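Local coordinates for protein catalase (Bacillus pumilus, PDB 4QOL) that breaks down hydrogen peroxide as a heme-dependent catalase and also shows peroxidase-like reactivity, with phenolic substrates reaching its heme active site, at residues Ala189-Ala192 against Glu193-Gly196; Asp246-Asp249 against Arg250-Gly254. All coordinates share one frame; numbering follows the deposited sequence. Where two conformers were deposited one is given.

Contact 1. Residues Ala189-Ala192 against Glu193-Gly196; sequences ANYA and EMRG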
loop_
_atom_site.group_PDB
_atom_site.type_symbol
_atom_site.label_atom_id
_atom_site.label_comp_id
_atom_site.label_asym_id
_atom_site.label_seq_id
_atom_site.Cartn_x
_atom_site.Cartn_y
_atom_site.Cartn_z
ATOM N N ALA A 189 -27.278 -2.982 26.072
ATOM C CA ALA A 189 -28.456 -3.108 25.240
ATOM C C ALA A 189 -28.259 -2.436 23.887
ATOM O O ALA A 189 -28.888 -2.850 22.852
ATOM C CB ALA A 189 -29.675 -2.548 25.943
ATOM N N ASN A 190 -27.499 -1.350 23.912
ATOM C CA ASN A 190 -27.158 -0.593 22.727
ATOM C C ASN A 190 -26.050 0.449 23.144
ATOM O O ASN A 190 -25.562 0.398 24.246
ATOM C CB ASN A 190 -28.422 0.091 22.160
ATOM C CG ASN A 190 -29.110 0.968 23.181
ATOM O OD1 ASN A 190 -28.514 1.917 23.694
ATOM N ND2 ASN A 190 -30.406 0.677 23.489
ATOM N N TYR A 191 -25.636 1.306 22.228
ATOM C CA TYR A 191 -24.557 2.225 22.521
ATOM C C TYR A 191 -24.996 3.432 23.348
ATOM O O TYR A 191 -24.173 4.056 23.972
ATOM C CB TYR A 191 -23.921 2.723 21.210
ATOM C CG TYR A 191 -23.239 1.680 20.351
ATOM C CD1 TYR A 191 -22.367 0.741 20.903
ATOM C CD2 TYR A 191 -23.460 1.638 18.980
ATOM C CE1 TYR A 191 -21.712 -0.192 20.104
ATOM C CE2 TYR A 191 -22.835 0.732 18.168
ATOM C CZ TYR A 191 -21.965 -0.215 18.720
ATOM O OH TYR A 191 -21.358 -1.124 17.904
ATOM N N ALA A 192 -26.306 3.738 23.372
ATOM C CA ALA A 192 -26.820 4.916 24.118
ATOM C C ALA A 192 -27.013 4.629 25.605
ATOM O O ALA A 192 -26.721 5.453 26.463
ATOM C CB ALA A 192 -28.139 5.388 23.522
ATOM N N GLU A 193 -27.414 3.413 25.928
ATOM C CA GLU A 193 -27.746 3.057 27.336
ATOM C C GLU A 193 -26.568 2.333 27.971
ATOM O O GLU A 193 -26.642 1.167 28.382
ATOM C CB GLU A 193 -29.017 2.187 27.341
ATOM C CG GLU A 193 -30.260 2.922 26.846
ATOM C CD GLU A 193 -31.498 2.038 26.820
ATOM O OE1 GLU A 193 -31.946 1.620 25.717
ATOM O OE2 GLU A 193 -32.034 1.768 27.898
ATOM N N MET A 194 -25.424 3.023 27.970
ATOM C CA MET A 194 -24.128 2.413 28.185
ATOM C C MET A 194 -23.216 3.399 28.894
ATOM O O MET A 194 -23.282 4.598 28.622
ATOM C CB MET A 194 -23.537 2.097 26.804
ATOM C CG MET A 194 -22.249 1.378 26.807
ATOM S SD MET A 194 -21.668 0.982 25.117
ATOM C CE MET A 194 -20.958 2.527 24.553
ATOM N N ARG A 195 -22.401 2.864 29.797
ATOM C CA ARG A 195 -21.371 3.591 30.518
ATOM C C ARG A 195 -20.221 3.977 29.581
ATOM O O ARG A 195 -20.074 3.374 28.512
ATOM C CB ARG A 195 -20.824 2.640 31.574
ATOM C CG ARG A 195 -19.955 3.214 32.631
ATOM C CD ARG A 195 -19.362 2.110 33.492
ATOM N NE ARG A 195 -20.357 1.155 34.014
ATOM C CZ ARG A 195 -20.913 1.188 35.229
ATOM N NH1 ARG A 195 -20.582 2.109 36.108
ATOM N NH2 ARG A 195 -21.802 0.261 35.581
ATOM N N GLY A 196 -19.463 5.030 29.969
ATOM C CA GLY A 196 -18.183 5.292 29.340
ATOM C C GLY A 196 -17.114 5.555 30.372
ATOM O O GLY A 196 -17.416 6.026 31.468
#
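The side-chain amide of Asn190 crosses the carboxylate of Glu193 obliquely, their planes 43° apart. Asn190 ND2 gives a hydrogen bond of 2.9 Å to Glu193 OE1. The acceptor lies in the amide plane, but the donor reaches OE1 from the anti side and well out of the carboxylate plane. The other flat group is the Tyr191 ring. Met194 SD sits at its edge, near the ring plane, 4.3 Å from Tyr191 CD1.

The second end of the amide turns to the backbone. Asn190 OD1 accepts the N-H of Glu193 at 2.9 Å, and a weak bond from Ala192 N to the same OD1 closes an Asx turn. OD1 therefore has two backbone donors. The first torsion of Asn190 makes this possible: CG stands between the backbone N and the carbonyl carbon (chi1 56°), so the amide lies over the chain that follows. With ND2 on the carboxylate and OD1 on the backbone, the amide is fixed in its rotation.

The chain bends again at Glu193, the centre of an inverse gamma turn. Its closing bond, Met194 N to Ala192 O, is weak at 3.1 Å. Met194 then folds back over the loop. Its chain bends at chi3 (80°), which brings Met194 CE within 3.6 Å of Tyr191 O. Met194 CB lies 3.5 Å from the same oxygen. Tyr191 O is thus buried against carbon and has no polar partner in the model.

This buried loop leads from helix 175-181 into strand 196-197. The Glu193 carboxylate also forms a salt bridge with Arg225, and Tyr191 OH bonds Glu106. Asn190, Tyr191 and Ala192 rest on helix 242-253, while Met194 O bonds Trp259 of strand 258-267.

Contact 2. Residues Asp246-Asp249 against Arg250-Gly254; sequences DLYD and RIEKG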
loop_
_atom_site.group_PDB
_atom_site.type_symbol
_atom_site.label_atom_id
_atom_site.label_comp_id
_atom_site.label_asym_id
_atom_site.label_seq_id
_atom_site.Cartn_x
_atom_site.Cartn_y
_atom_site.Cartn_z
ATOM N N ASP A 246 -29.986 1.554 16.193
ATOM C CA ASP A 246 -30.546 2.337 17.305
ATOM C C ASP A 246 -29.940 3.728 17.407
ATOM O O ASP A 246 -30.677 4.719 17.572
ATOM C CB ASP A 246 -30.319 1.563 18.583
ATOM C CG ASP A 246 -30.720 2.304 19.821
ATOM O OD1 ASP A 246 -31.939 2.258 20.209
ATOM O OD2 ASP A 246 -29.790 2.981 20.370
ATOM N N LEU A 247 -28.618 3.809 17.290
ATOM C CA LEU A 247 -27.931 5.105 17.375
ATOM C C LEU A 247 -28.391 6.040 16.238
ATOM O O LEU A 247 -28.763 7.202 16.487
ATOM C CB LEU A 247 -26.410 4.929 17.386
ATOM C CG LEU A 247 -25.580 6.246 17.520
ATOM C CD1 LEU A 247 -25.847 7.064 18.790
ATOM C CD2 LEU A 247 -24.099 5.901 17.405
ATOM N N TYR A 248 -28.379 5.520 15.021
ATOM C CA TYR A 248 -28.732 6.309 13.864
ATOM C C TYR A 248 -30.161 6.811 14.008
ATOM O O TYR A 248 -30.478 7.987 13.788
ATOM C CB TYR A 248 -28.562 5.479 12.603
ATOM C CG TYR A 248 -28.784 6.280 11.337
ATOM C CD1 TYR A 248 -30.050 6.443 10.823
ATOM C CD2 TYR A 248 -27.707 6.904 10.684
ATOM C CE1 TYR A 248 -30.254 7.211 9.686
ATOM C CE2 TYR A 248 -27.911 7.650 9.565
ATOM C CZ TYR A 248 -29.187 7.815 9.082
ATOM O OH TYR A 248 -29.322 8.583 7.929
ATOM N N ASP A 249 -31.025 5.881 14.370
ATOM C CA ASP A 249 -32.462 6.169 14.462
ATOM C C ASP A 249 -32.809 7.178 15.551
ATOM O O ASP A 249 -33.649 8.058 15.321
ATOM C CB ASP A 249 -33.224 4.858 14.698
ATOM C CG ASP A 249 -33.307 3.992 13.444
ATOM O OD1 ASP A 249 -32.863 4.405 12.313
ATOM O OD2 ASP A 249 -33.816 2.856 13.568
ATOM N N ARG A 250 -32.181 7.071 16.711
ATOM C CA ARG A 250 -32.333 8.094 17.776
ATOM C C ARG A 250 -32.033 9.498 17.275
ATOM O O ARG A 250 -32.795 10.440 17.476
ATOM C CB ARG A 250 -31.377 7.864 18.932
ATOM C CG ARG A 250 -31.740 6.758 19.837
ATOM C CD ARG A 250 -30.626 6.477 20.858
ATOM N NE ARG A 250 -30.907 5.231 21.566
ATOM C CZ ARG A 250 -31.626 5.115 22.681
ATOM N NH1 ARG A 250 -32.092 6.191 23.308
ATOM N NH2 ARG A 250 -31.833 3.907 23.212
ATOM N N ILE A 251 -30.880 9.620 16.611
ATOM C CA ILE A 251 -30.454 10.896 16.135
ATOM C C ILE A 251 -31.338 11.374 15.012
ATOM O O ILE A 251 -31.702 12.575 14.958
ATOM C CB ILE A 251 -28.984 10.836 15.712
ATOM C CG1 ILE A 251 -28.144 10.673 16.985
ATOM C CG2 ILE A 251 -28.583 12.086 14.926
ATOM C CD1 ILE A 251 -26.663 10.416 16.739
ATOM N N GLU A 252 -31.734 10.461 14.126
ATOM C CA GLU A 252 -32.568 10.866 12.993
ATOM C C GLU A 252 -33.929 11.382 13.489
ATOM O O GLU A 252 -34.484 12.340 12.937
ATOM C CB GLU A 252 -32.726 9.733 12.009
ATOM C CG GLU A 252 -32.877 10.268 10.583
ATOM C CD GLU A 252 -31.720 11.231 10.127
ATOM O OE1 GLU A 252 -31.981 11.994 9.188
ATOM O OE2 GLU A 252 -30.545 11.264 10.635
ATOM N N LYS A 253 -34.399 10.809 14.582
ATOM C CA LYS A 253 -35.673 11.216 15.237
ATOM C C LYS A 253 -35.613 12.454 16.097
ATOM O O LYS A 253 -36.662 12.999 16.464
ATOM C CB LYS A 253 -36.129 10.098 16.178
ATOM C CG LYS A 253 -37.369 9.339 15.713
ATOM C CD LYS A 253 -37.118 7.870 15.344
ATOM C CE LYS A 253 -37.378 6.889 16.472
ATOM N NZ LYS A 253 -36.495 5.691 16.320
ATOM N N GLY A 254 -34.415 12.894 16.440
ATOM C CA GLY A 254 -34.260 14.045 17.295
ATOM C C GLY A 254 -34.169 13.666 18.748
ATOM O O GLY A 254 -34.191 14.553 19.633
#
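Residues Asp246-Asp249 and Arg250-Lys253 are consecutive turns at the C-terminal end of helix 242-253, joined by four i to i+4 backbone bonds. Arg250 N bonds Asp246 O, Ile251 N bonds Leu247 O, Glu252 N bonds Tyr248 O at 2.8 Å, and Lys253 N bonds Asp249 O at 2.9 Å. Gly254 ends the helix in a Schellman motif. Its phi of 92° would jam a CB against the carbonyl O of Lys253, which calls for glycine.

One salt bridge spans the turn. Arg250 NE bonds Asp246 OD2 at 2.8 Å, almost straight (175°). OD2 lies at the edge of the guanidinium, in its plane, and is met on its syn side, but NE is tilted out of the carboxylate plane. The two planes are 64° apart, so the groups are not laid flat together. Arg250 is extended from CG to NE and runs back past the preceding turn, with Arg250 CG 3.2 Å from Asp246 O.

Elsewhere the pairs lie alongside each other. Leu247 CD1 meets Ile251 CD1 at 4.0 Å on the buried side. The Tyr248 ring and the Glu252 carboxylate are nearly parallel, but Tyr248 OH and Glu252 OE2 stay 4.0 Å apart, and OE2 bonds Asn303 instead. Tyr248 also packs on Thr156 and His381 of two neighbouring subunits. Lys253 bends at chi2 and chi3, and Lys253 CD comes 3.5 Å from Asp249 O.

A leucine in place of Arg250 would probably leave the Asp246 carboxylate without its charged mate. Arg250 also makes long, weak ion pairs with Glu193 and Glu222. The Asp246 bridge is the close one; the two weaker carboxylates would probably add to the negative surroundings that suit the guanidinium. The straight NE bond helps to fix how the guanidinium is turned.

In the fold
Contacts 1 and 2 touch directly, although their centres are 14 Å apart. The loop 189-196 lies against one side of the helix turns 246-254. Polar and apolar atoms both take part. Glu193 OE1 faces Arg250 NH2 at 3.4 Å, a long and weak ion pair. Ala192 CB packs on Arg250 NE, also at 3.4 Å, and Asn190 CG lies 3.5 Å from Asp246 OD2. Each contact thus lends its own acidic residue to the same arginine. The side chain of Met194 in contact 1 is about 9 Å from a bound heme, and that of Leu247 in contact 2 about 11 Å from a bound heme. Neither side chain touches heme at these distances.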